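Local coordinates for thermostable carboxypeptidase 1 (Pyrococcus furiosus, PDB 1KA2), which removes amino acids one after another from the C-terminus of peptides as a homodimeric, cobalt-dependent metallocarboxypeptidase of broad specificity, at residues G31-L34 with E35-P39; N388-M391 with E392-L395; R398-K401 with Y402-I406; E452-P455 with I456-W459; L460-K463 with I464-G468. One frame throughout, in Å; residues are numbered along the deposited sequence.

Contact 1: residues G31-L34 with E35-P39; sequences GWDL and EVNMP
Trp32 with Val36, and Leu34 with Met38, make the close-packed parts of this contact at the C-terminal end of helix 8-36. Val36 CG2 stands over one face of the indole, 4.1 Å from the centroid of the five-membered ring and 22° off its normal, a CH-pi contact. The Asn37 amide approaches the six-membered ring obliquely, ND2 lying 3.3 Å from Trp32 CZ3. Leu34 runs beside Met38 toward helix 43-61, with CD1 a tight 3.4 Å from Met38 CE. At the helix end Asp33 O accepts two backbone bonds, from Asn37 N at 2.8 Å and from Met38 N at 3.0 Å; Asn37 is the first residue to leave helical angles. With CG anti to the backbone N (chi1 174°), the Asp33 carboxylate crosses the Asn37 side chain at about a right angle, and ND2 gives OD2 only a weak bond of 3.4 Å. Glu35 marks the looser, exposed side: its CB and CG touch only backbone of the preceding turn, and its carboxylate meets nothing in 31-34. The stronger partners of Asp33 are Arg46, at OD1, and Arg250 of the second subunit, at OD2. A buried carboxylate between two arginines is probably held ionised, and it ties this helix end to the dimer interface.

Contact 2: residues N388-M391 with E392-L395; sequences NDEM and ERLL
Glu390 and Arg393, three residues apart on helix 383-395, form an i to i+3 salt bridge on the flank of the helix. The two side chains lie alongside each other and point the same way, and their carboxylate and guanidinium planes are only 25° apart. In this near-coplanar pose Arg393 grips the carboxylate side-on with two nitrogens, one to each oxygen. NH2 reaches the syn lone pair of Glu390 OE1 at 2.6 Å with an N-H...O angle of 166°. NE reaches Glu390 OE2 at 2.5 Å, also on the syn side but 25° out of the carboxylate plane; this is short for such a bond, and its exact length should carry no weight. Bends in both chains bring the groups together: Glu390 turns at chi2, and Arg393, which starts out extended, turns at chi3. Two bonds of this kind fix the rotation of the guanidinium, and its NH1 has a further salt-bridge partner in Glu180 of helix 169-192.

On another side of the helix Met391 and Leu395 meet through apolar ends, facing helix 359-375, where Leu365 and His362 receive them. Asp389 and Glu392 both direct their carboxylates to Arg398, which probably eases the like charges of Asp389 OD1 and Glu392 OE1, 5.4 Å apart. The backbone underneath keeps regular i to i+4 bonds, from Glu392 N to Asn388 O through Leu395 N to Met391 O. Leu394 packs against the acidic partner of the bridge, its CD1 lying 3.8 Å from Glu390 OE1.

Contact 3: residues R398-K401 with Y402-I406; sequences RPRK and YSEGI
Arg400 and Glu404 hold each other through three bonds to one carboxylate. Arg400 NH2 meets Glu404 OE2 at 2.9 Å with an N-H...O angle of 166°, and that oxygen lies in the guanidinium plane. The donor arrives on the syn side of OE2 but 23° out of the carboxylate plane. Glu404 OE1 takes the backbone N of Arg400 at 3.1 Å, nearly along its own C-O bond, and a longer, weak bond from Arg400 NE at 3.3 Å. Both carboxylate oxygens are thus engaged, and a main-chain donor helps fix the rotation of the group.

The Glu404 chain, extended beyond CG, is crossed at about a right angle by Lys401, whose CG comes 3.4 Å from Glu404 CG. Lys401 CG sits between its own backbone N and carbonyl carbon (chi1 44°), which lays the straight aliphatic chain against the glutamate.

These residues shape the loop between helices 383-395 and 411-414, entering the predicted GXXQDXHW motif at Gly405. Lys401 O accepts Glu404 N at 3.1 Å, and a weak bond from Gly405 N as well, where the chain turns through 402-404 with helical angles. Further out, Pro399 CB rests 4.0 Å from Gly405 CA, at a point where glycine has no side chain to intrude. Ser403 is tied through OG to Asp126 OD1 by a hydrogen bond.

Contact 4: residues E452-P455 with I456-W459; sequences EFDP and IKAW
Lys457 lies back over Phe453 and Asp454, and its side chain can be followed outward from the backbone. CB sits 3.5 Å from Phe453 O and CG comes closer to the same oxygen, at 3.2 Å. CG stands beside the backbone N (chi1 -71°), which directs the chain back toward the start of the helix. CD still faces the Phe453 carbonyl and also meets Phe453 CB at 4.0 Å. A bend at chi3 (64°) then turns CE and NZ toward Asp454, the two side chains lying alongside and pointing the same way. NZ ends 3.6 Å from Asp454 OD1, a long salt bridge; its hydrogen bond goes instead to Phe223 O, so the ammonium is shared. Phe453, beside this chain, also reaches that residue, its ring packing edge-to-face with Phe223.

The same carbonyl that lines the aliphatic part receives Lys457 N at 2.8 Å, with a C=O...N angle of 169°. Ala458 N to Asp454 O, also 2.8 Å, follows one residue on. Pro455, with no N-H to give, suits a position whose amide would have no earlier turn to bond to. Proline in the first turn, followed by i to i+4 bonds, is characteristic of a helix N-terminus, here that of helix 454-465.

Contact 5: residues L460-K463 with I464-G468; sequences LREK and IHRWG
Leu460 O is gripped by two backbone donors, Ile464 N at 2.8 Å and His465 N at 3.1 Å, which reach it from opposite faces of the carbonyl plane. The second of these is an i to i+5 bond, and the next one, Arg466 N to Arg461 O at 3.0 Å, has the same spacing. With this wider spacing His465 lies against the preceding turn: Leu460 CB stands over one face of the imidazole, 4.0 Å from its centroid and 30° off the normal, a CH-pi contact. Both ring nitrogens are satisfied elsewhere, NE2 by Gln301 and ND1 by Gln279, while Tyr276 stacks on the ring.

The pattern is a pi-type turn near the end of helix 454-465, followed by a type I beta turn from His465 to Gly468, where phi becomes positive. Gln301 belongs to the predicted HES/GQ motif, so His465 joins this helix end to the neighbourhood of the metal-binding residues without being a ligand of the ion.

On the outer side Glu462 and Arg466 form a salt bridge through one oxygen. Arg466 NH1 meets the syn lone pair of Glu462 OE2 at 2.7 Å, in the guanidinium plane, although the two flat groups are turned 84° apart. With CG between the backbone N and the carbonyl carbon (chi1 64°), the Arg466 chain lies over the Trp467 indole, CG above the centre of one face. Trp467 NE1 gives Glu462 O a weak bond of 2.8 Å, and Lys463 O approaches the indole edge in plane, 3.2 Å from Trp467 CD1.

Overall arrangement
The five contacts fall into two touching or adjoining groups and one separate contact. Contacts 2 and 3 meet directly, centres about 11 Å apart: Arg398 NH1 reaches Glu392 OE1 at 2.6 Å and Arg398 NH2 reaches Asp389 OD1 at 2.7 Å, joining helix 383-395 to the loop after it. Contacts 4 and 5 follow one another along helix 454-465, centres about 12 Å apart, and contact 5 lies across the chain's centre from contacts 2 and 3. Contact 1 stands by itself at the dimer interface, about 30 Å or more from every other centre. Contacts 1 and 5 approach the active site: the Trp32 side chain is about 10 Å from that of Glu270, the predicted proton donor/acceptor, and the His465 side chain about 13 Å from the bound magnesium ion.

Contact 1: residues G31-L34 with E35-P39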
# COMPACT_ATOMS: atom_id res chain seq x y z
N GLY A 31 -1.67 4.82 -4.70
CA GLY A 31 -1.23 6.20 -4.76
C GLY A 31 -0.53 6.63 -3.49
O GLY A 31 0.53 7.25 -3.53
N TRP A 32 -1.13 6.30 -2.35
CA TRP A 32 -0.52 6.65 -1.08
C TRP A 32 0.87 6.04 -0.98
O TRP A 32 1.85 6.72 -0.65
CB TRP A 32 -1.39 6.13 0.09
CG TRP A 32 -0.81 6.38 1.45
CD1 TRP A 32 -0.88 7.53 2.18
CD2 TRP A 32 -0.05 5.44 2.24
NE1 TRP A 32 -0.21 7.37 3.37
CE2 TRP A 32 0.31 6.10 3.43
CE3 TRP A 32 0.36 4.11 2.05
CZ2 TRP A 32 1.06 5.48 4.44
CZ3 TRP A 32 1.11 3.49 3.05
CH2 TRP A 32 1.45 4.17 4.23
N ASP A 33 0.96 4.75 -1.26
CA ASP A 33 2.24 4.05 -1.15
C ASP A 33 3.26 4.63 -2.13
O ASP A 33 4.44 4.78 -1.80
CB ASP A 33 2.06 2.54 -1.39
CG ASP A 33 3.37 1.81 -1.44
OD1 ASP A 33 3.89 1.57 -2.55
OD2 ASP A 33 3.91 1.51 -0.35
N LEU A 34 2.80 4.97 -3.33
CA LEU A 34 3.69 5.55 -4.31
C LEU A 34 4.37 6.79 -3.71
O LEU A 34 5.59 6.94 -3.84
CB LEU A 34 2.91 5.90 -5.59
CG LEU A 34 3.37 6.97 -6.59
CD1 LEU A 34 4.85 7.15 -6.62
CD2 LEU A 34 2.85 6.58 -7.96
N GLU A 35 3.60 7.65 -3.04
CA GLU A 35 4.12 8.87 -2.43
C GLU A 35 4.94 8.67 -1.15
O GLU A 35 5.93 9.37 -0.93
CB GLU A 35 2.99 9.84 -2.05
CG GLU A 35 2.21 10.49 -3.20
CD GLU A 35 3.08 11.29 -4.15
OE1 GLU A 35 3.98 12.03 -3.69
OE2 GLU A 35 2.85 11.18 -5.36
N VAL A 36 4.52 7.73 -0.32
CA VAL A 36 5.18 7.52 0.96
C VAL A 36 6.23 6.42 1.12
O VAL A 36 7.20 6.61 1.85
CB VAL A 36 4.10 7.31 2.07
CG1 VAL A 36 4.75 7.05 3.43
CG2 VAL A 36 3.20 8.55 2.14
N ASN A 37 6.07 5.29 0.45
CA ASN A 37 7.03 4.20 0.64
C ASN A 37 7.82 3.67 -0.55
O ASN A 37 8.99 3.30 -0.40
CB ASN A 37 6.32 3.01 1.28
CG ASN A 37 5.58 3.39 2.54
OD1 ASN A 37 6.13 4.03 3.42
ND2 ASN A 37 4.32 2.99 2.64
N MET A 38 7.18 3.60 -1.70
CA MET A 38 7.75 3.04 -2.92
C MET A 38 9.19 3.36 -3.29
O MET A 38 9.59 4.52 -3.35
CB MET A 38 6.85 3.38 -4.12
CG MET A 38 7.15 2.57 -5.38
SD MET A 38 6.30 3.14 -6.86
CE MET A 38 7.14 4.72 -7.13
N PRO A 39 10.00 2.31 -3.52
CA PRO A 39 11.40 2.58 -3.90
C PRO A 39 11.27 3.29 -5.23
O PRO A 39 10.42 2.92 -6.03
CB PRO A 39 12.03 1.19 -4.07
CG PRO A 39 11.04 0.22 -3.51
CD PRO A 39 9.81 0.93 -3.05

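Contact 2: residues N388-M391 with E392-L395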
# COMPACT_ATOMS: atom_id res chain seq x y z
N ASN A 388 0.28 38.34 -15.92
CA ASN A 388 1.11 39.38 -15.32
C ASN A 388 0.35 40.66 -15.02
O ASN A 388 0.49 41.23 -13.94
CB ASN A 388 2.31 39.68 -16.23
CG ASN A 388 3.42 38.66 -16.06
OD1 ASN A 388 3.19 37.54 -15.60
ND2 ASN A 388 4.63 39.05 -16.44
N ASP A 389 -0.46 41.12 -15.98
CA ASP A 389 -1.23 42.34 -15.77
C ASP A 389 -2.23 42.14 -14.64
O ASP A 389 -2.50 43.07 -13.88
CB ASP A 389 -1.99 42.74 -17.05
CG ASP A 389 -1.06 43.06 -18.22
OD1 ASP A 389 0.10 43.46 -17.99
OD2 ASP A 389 -1.50 42.91 -19.38
N GLU A 390 -2.78 40.94 -14.53
CA GLU A 390 -3.75 40.65 -13.47
C GLU A 390 -3.06 40.61 -12.11
O GLU A 390 -3.59 41.13 -11.13
CB GLU A 390 -4.47 39.33 -13.73
CG GLU A 390 -5.75 39.50 -14.52
CD GLU A 390 -6.77 40.36 -13.78
OE1 GLU A 390 -7.39 39.85 -12.82
OE2 GLU A 390 -6.94 41.53 -14.16
N MET A 391 -1.89 39.98 -12.06
CA MET A 391 -1.13 39.90 -10.81
C MET A 391 -0.82 41.32 -10.36
O MET A 391 -0.79 41.62 -9.16
CB MET A 391 0.19 39.15 -11.03
CG MET A 391 0.11 37.63 -10.89
SD MET A 391 -0.35 37.14 -9.22
CE MET A 391 1.13 37.62 -8.27
N GLU A 392 -0.59 42.20 -11.33
CA GLU A 392 -0.25 43.58 -11.02
C GLU A 392 -1.46 44.39 -10.62
O GLU A 392 -1.37 45.25 -9.75
CB GLU A 392 0.44 44.23 -12.22
CG GLU A 392 1.12 45.53 -11.87
CD GLU A 392 1.77 46.17 -13.07
OE1 GLU A 392 2.62 45.50 -13.71
OE2 GLU A 392 1.44 47.33 -13.38
N ARG A 393 -2.60 44.11 -11.24
CA ARG A 393 -3.84 44.82 -10.93
C ARG A 393 -4.45 44.45 -9.57
O ARG A 393 -5.15 45.26 -8.97
CB ARG A 393 -4.87 44.58 -12.02
CG ARG A 393 -6.23 45.18 -11.72
CD ARG A 393 -7.26 44.73 -12.74
NE ARG A 393 -7.64 43.33 -12.57
CZ ARG A 393 -8.62 42.90 -11.78
NH1 ARG A 393 -9.33 43.76 -11.07
NH2 ARG A 393 -8.91 41.61 -11.72
N LEU A 394 -4.20 43.23 -9.09
CA LEU A 394 -4.76 42.78 -7.82
C LEU A 394 -3.79 42.84 -6.65
O LEU A 394 -4.16 43.20 -5.53
CB LEU A 394 -5.28 41.34 -7.96
CG LEU A 394 -6.35 41.07 -9.02
CD1 LEU A 394 -6.60 39.56 -9.09
CD2 LEU A 394 -7.63 41.84 -8.70
N LEU A 395 -2.54 42.48 -6.89
CA LEU A 395 -1.55 42.51 -5.82
C LEU A 395 -0.41 43.52 -5.98
O LEU A 395 0.54 43.51 -5.19
CB LEU A 395 -1.00 41.08 -5.60
CG LEU A 395 -2.07 40.09 -5.13
CD1 LEU A 395 -1.55 38.64 -5.22
CD2 LEU A 395 -2.48 40.47 -3.71

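Contact 3: residues R398-K401 with Y402-I406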
# COMPACT_ATOMS: atom_id res chain seq x y z
N ARG A 398 4.49 42.29 -10.10
CA ARG A 398 4.51 41.70 -11.43
C ARG A 398 5.58 40.63 -11.52
O ARG A 398 6.75 40.90 -11.28
CB ARG A 398 4.78 42.76 -12.49
CG ARG A 398 4.62 42.24 -13.91
CD ARG A 398 5.14 43.22 -14.96
NE ARG A 398 4.53 42.99 -16.27
CZ ARG A 398 3.26 43.27 -16.57
NH1 ARG A 398 2.47 43.79 -15.65
NH2 ARG A 398 2.79 43.02 -17.78
N PRO A 399 5.19 39.40 -11.87
CA PRO A 399 6.18 38.33 -11.98
C PRO A 399 7.31 38.75 -12.91
O PRO A 399 7.06 39.41 -13.92
CB PRO A 399 5.37 37.16 -12.54
CG PRO A 399 3.98 37.42 -12.00
CD PRO A 399 3.84 38.91 -12.22
N ARG A 400 8.53 38.38 -12.58
CA ARG A 400 9.68 38.74 -13.40
C ARG A 400 10.14 37.56 -14.23
O ARG A 400 10.91 37.71 -15.18
CB ARG A 400 10.82 39.21 -12.49
CG ARG A 400 10.42 40.38 -11.62
CD ARG A 400 11.30 40.49 -10.42
NE ARG A 400 11.24 39.27 -9.62
CZ ARG A 400 12.10 38.99 -8.65
NH1 ARG A 400 13.07 39.85 -8.36
NH2 ARG A 400 11.99 37.85 -7.98
N LYS A 401 9.67 36.37 -13.87
CA LYS A 401 10.01 35.16 -14.59
C LYS A 401 8.80 34.22 -14.63
O LYS A 401 7.94 34.26 -13.76
CB LYS A 401 11.22 34.49 -13.94
CG LYS A 401 11.18 34.42 -12.43
CD LYS A 401 12.37 33.60 -11.92
CE LYS A 401 12.39 33.50 -10.42
NZ LYS A 401 13.52 32.66 -9.98
N TYR A 402 8.75 33.37 -15.65
CA TYR A 402 7.62 32.46 -15.82
C TYR A 402 7.32 31.57 -14.62
O TYR A 402 6.15 31.30 -14.34
CB TYR A 402 7.83 31.62 -17.08
CG TYR A 402 7.79 32.43 -18.37
CD1 TYR A 402 8.86 32.42 -19.26
CD2 TYR A 402 6.68 33.21 -18.68
CE1 TYR A 402 8.83 33.17 -20.45
CE2 TYR A 402 6.63 33.96 -19.87
CZ TYR A 402 7.71 33.93 -20.75
OH TYR A 402 7.66 34.66 -21.92
N SER A 403 8.35 31.14 -13.89
CA SER A 403 8.15 30.27 -12.73
C SER A 403 7.43 30.94 -11.56
O SER A 403 6.77 30.27 -10.77
CB SER A 403 9.49 29.69 -12.25
OG SER A 403 10.45 30.71 -12.00
N GLU A 404 7.56 32.26 -11.45
CA GLU A 404 6.88 33.01 -10.39
C GLU A 404 5.48 33.31 -10.86
O GLU A 404 4.63 33.72 -10.07
CB GLU A 404 7.56 34.35 -10.12
CG GLU A 404 9.00 34.27 -9.79
CD GLU A 404 9.52 35.63 -9.40
OE1 GLU A 404 9.41 36.56 -10.23
OE2 GLU A 404 10.04 35.74 -8.27
N GLY A 405 5.23 33.12 -12.15
CA GLY A 405 3.91 33.41 -12.68
C GLY A 405 3.06 32.26 -13.19
O GLY A 405 2.82 31.29 -12.49
N ILE A 406 2.63 32.39 -14.43
CA ILE A 406 1.78 31.41 -15.10
C ILE A 406 2.26 29.94 -15.03
O ILE A 406 1.47 29.02 -15.20
CB ILE A 406 1.59 31.83 -16.58
CG1 ILE A 406 0.48 31.02 -17.24
CG2 ILE A 406 2.92 31.69 -17.31
CD1 ILE A 406 0.14 31.50 -18.66

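Contact 4: residues E452-P455 with I456-W459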
# COMPACT_ATOMS: atom_id res chain seq x y z
N GLU A 452 -10.41 21.34 24.11
CA GLU A 452 -11.69 20.65 24.18
C GLU A 452 -12.35 20.70 22.80
O GLU A 452 -13.25 21.51 22.55
CB GLU A 452 -12.59 21.31 25.22
CG GLU A 452 -12.07 21.20 26.64
CD GLU A 452 -12.87 22.03 27.62
OE1 GLU A 452 -14.12 21.95 27.60
OE2 GLU A 452 -12.25 22.76 28.41
N PHE A 453 -11.90 19.82 21.91
CA PHE A 453 -12.41 19.78 20.55
C PHE A 453 -13.58 18.85 20.26
O PHE A 453 -14.17 18.93 19.19
CB PHE A 453 -11.29 19.46 19.58
CG PHE A 453 -10.15 20.42 19.65
CD1 PHE A 453 -9.02 20.14 20.42
CD2 PHE A 453 -10.19 21.61 18.93
CE1 PHE A 453 -7.96 21.02 20.47
CE2 PHE A 453 -9.13 22.50 18.97
CZ PHE A 453 -8.01 22.20 19.74
N ASP A 454 -13.91 17.96 21.19
CA ASP A 454 -15.01 17.04 20.93
C ASP A 454 -16.31 17.72 20.51
O ASP A 454 -16.92 17.33 19.52
CB ASP A 454 -15.24 16.14 22.14
CG ASP A 454 -14.13 15.12 22.33
OD1 ASP A 454 -13.35 14.90 21.38
OD2 ASP A 454 -14.03 14.53 23.43
N PRO A 455 -16.76 18.75 21.25
CA PRO A 455 -18.01 19.39 20.82
C PRO A 455 -17.94 20.00 19.42
O PRO A 455 -18.93 20.01 18.68
CB PRO A 455 -18.28 20.42 21.93
CG PRO A 455 -16.92 20.68 22.53
CD PRO A 455 -16.29 19.31 22.53
N ILE A 456 -16.76 20.51 19.06
CA ILE A 456 -16.55 21.11 17.75
C ILE A 456 -16.50 20.04 16.67
O ILE A 456 -16.97 20.25 15.56
CB ILE A 456 -15.25 21.92 17.72
CG1 ILE A 456 -15.42 23.16 18.60
CG2 ILE A 456 -14.88 22.29 16.27
CD1 ILE A 456 -14.16 23.96 18.80
N LYS A 457 -15.91 18.90 17.01
CA LYS A 457 -15.81 17.79 16.08
C LYS A 457 -17.21 17.23 15.85
O LYS A 457 -17.58 16.88 14.73
CB LYS A 457 -14.88 16.70 16.63
CG LYS A 457 -13.40 17.10 16.64
CD LYS A 457 -12.60 16.27 17.64
CE LYS A 457 -12.57 14.80 17.27
NZ LYS A 457 -11.80 14.00 18.27
N ALA A 458 -17.99 17.14 16.92
CA ALA A 458 -19.35 16.61 16.83
C ALA A 458 -20.29 17.56 16.07
O ALA A 458 -21.20 17.11 15.37
CB ALA A 458 -19.89 16.35 18.25
N TRP A 459 -20.07 18.86 16.22
CA TRP A 459 -20.91 19.84 15.53
C TRP A 459 -20.69 19.67 14.03
O TRP A 459 -21.65 19.67 13.26
CB TRP A 459 -20.53 21.27 15.95
CG TRP A 459 -21.45 22.33 15.43
CD1 TRP A 459 -22.52 22.88 16.09
CD2 TRP A 459 -21.39 22.98 14.16
NE1 TRP A 459 -23.11 23.84 15.31
CE2 TRP A 459 -22.44 23.92 14.12
CE3 TRP A 459 -20.54 22.86 13.05
CZ2 TRP A 459 -22.66 24.74 13.01
CZ3 TRP A 459 -20.77 23.68 11.94
CH2 TRP A 459 -21.82 24.61 11.94

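Contact 5: residues L460-K463 with I464-G468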
# COMPACT_ATOMS: atom_id res chain seq x y z
N LEU A 460 -19.43 19.53 13.64
CA LEU A 460 -19.09 19.33 12.23
C LEU A 460 -19.70 18.03 11.70
O LEU A 460 -20.19 17.99 10.58
CB LEU A 460 -17.56 19.30 12.04
CG LEU A 460 -16.76 20.56 11.63
CD1 LEU A 460 -17.67 21.67 11.15
CD2 LEU A 460 -15.93 21.02 12.77
N ARG A 461 -19.70 16.99 12.52
CA ARG A 461 -20.26 15.70 12.11
C ARG A 461 -21.73 15.81 11.75
O ARG A 461 -22.14 15.45 10.65
CB ARG A 461 -20.07 14.66 13.22
CG ARG A 461 -20.62 13.28 12.88
CD ARG A 461 -19.97 12.24 13.77
NE ARG A 461 -19.84 10.95 13.09
CZ ARG A 461 -18.98 9.99 13.43
NH1 ARG A 461 -18.16 10.17 14.47
NH2 ARG A 461 -18.92 8.86 12.73
N GLU A 462 -22.53 16.30 12.70
CA GLU A 462 -23.96 16.45 12.50
C GLU A 462 -24.33 17.38 11.36
O GLU A 462 -25.26 17.10 10.61
CB GLU A 462 -24.62 16.97 13.78
CG GLU A 462 -25.24 15.89 14.64
CD GLU A 462 -26.32 15.12 13.92
OE1 GLU A 462 -27.28 15.75 13.40
OE2 GLU A 462 -26.21 13.87 13.86
N LYS A 463 -23.61 18.48 11.24
CA LYS A 463 -23.92 19.44 10.19
C LYS A 463 -23.41 19.06 8.80
O LYS A 463 -24.15 19.17 7.82
CB LYS A 463 -23.39 20.83 10.57
CG LYS A 463 -24.04 21.46 11.79
CD LYS A 463 -25.54 21.61 11.59
CE LYS A 463 -26.18 22.55 12.62
NZ LYS A 463 -26.15 22.01 14.01
N ILE A 464 -22.17 18.59 8.71
CA ILE A 464 -21.58 18.25 7.42
C ILE A 464 -21.21 16.79 7.14
O ILE A 464 -21.72 16.18 6.20
CB ILE A 464 -20.28 19.07 7.19
CG1 ILE A 464 -20.53 20.56 7.43
CG2 ILE A 464 -19.77 18.82 5.78
CD1 ILE A 464 -21.58 21.18 6.54
N HIS A 465 -20.31 16.25 7.96
CA HIS A 465 -19.77 14.90 7.81
C HIS A 465 -20.68 13.68 7.61
O HIS A 465 -20.60 13.00 6.58
CB HIS A 465 -18.81 14.62 8.97
CG HIS A 465 -17.75 15.68 9.14
ND1 HIS A 465 -16.86 15.68 10.19
CD2 HIS A 465 -17.44 16.76 8.38
CE1 HIS A 465 -16.04 16.71 10.07
NE2 HIS A 465 -16.37 17.38 8.98
N ARG A 466 -21.53 13.38 8.59
CA ARG A 466 -22.39 12.20 8.50
C ARG A 466 -23.21 12.11 7.23
O ARG A 466 -23.64 11.02 6.85
CB ARG A 466 -23.33 12.13 9.70
CG ARG A 466 -24.32 13.29 9.78
CD ARG A 466 -25.38 13.04 10.86
NE ARG A 466 -26.19 11.87 10.51
CZ ARG A 466 -27.16 11.37 11.27
NH1 ARG A 466 -27.47 11.93 12.44
NH2 ARG A 466 -27.84 10.31 10.86
N TRP A 467 -23.42 13.24 6.57
CA TRP A 467 -24.22 13.26 5.36
C TRP A 467 -23.51 12.70 4.12
O TRP A 467 -24.16 12.39 3.12
CB TRP A 467 -24.73 14.68 5.09
CG TRP A 467 -25.52 15.21 6.25
CD1 TRP A 467 -25.25 16.34 6.98
CD2 TRP A 467 -26.65 14.59 6.88
NE1 TRP A 467 -26.13 16.44 8.03
CE2 TRP A 467 -27.00 15.38 7.99
CE3 TRP A 467 -27.38 13.43 6.62
CZ2 TRP A 467 -28.06 15.06 8.84
CZ3 TRP A 467 -28.45 13.10 7.47
CH2 TRP A 467 -28.77 13.92 8.56
N GLY A 468 -22.19 12.55 4.20
CA GLY A 468 -21.46 12.03 3.05
C GLY A 468 -21.89 12.69 1.75
O GLY A 468 -21.95 13.92 1.66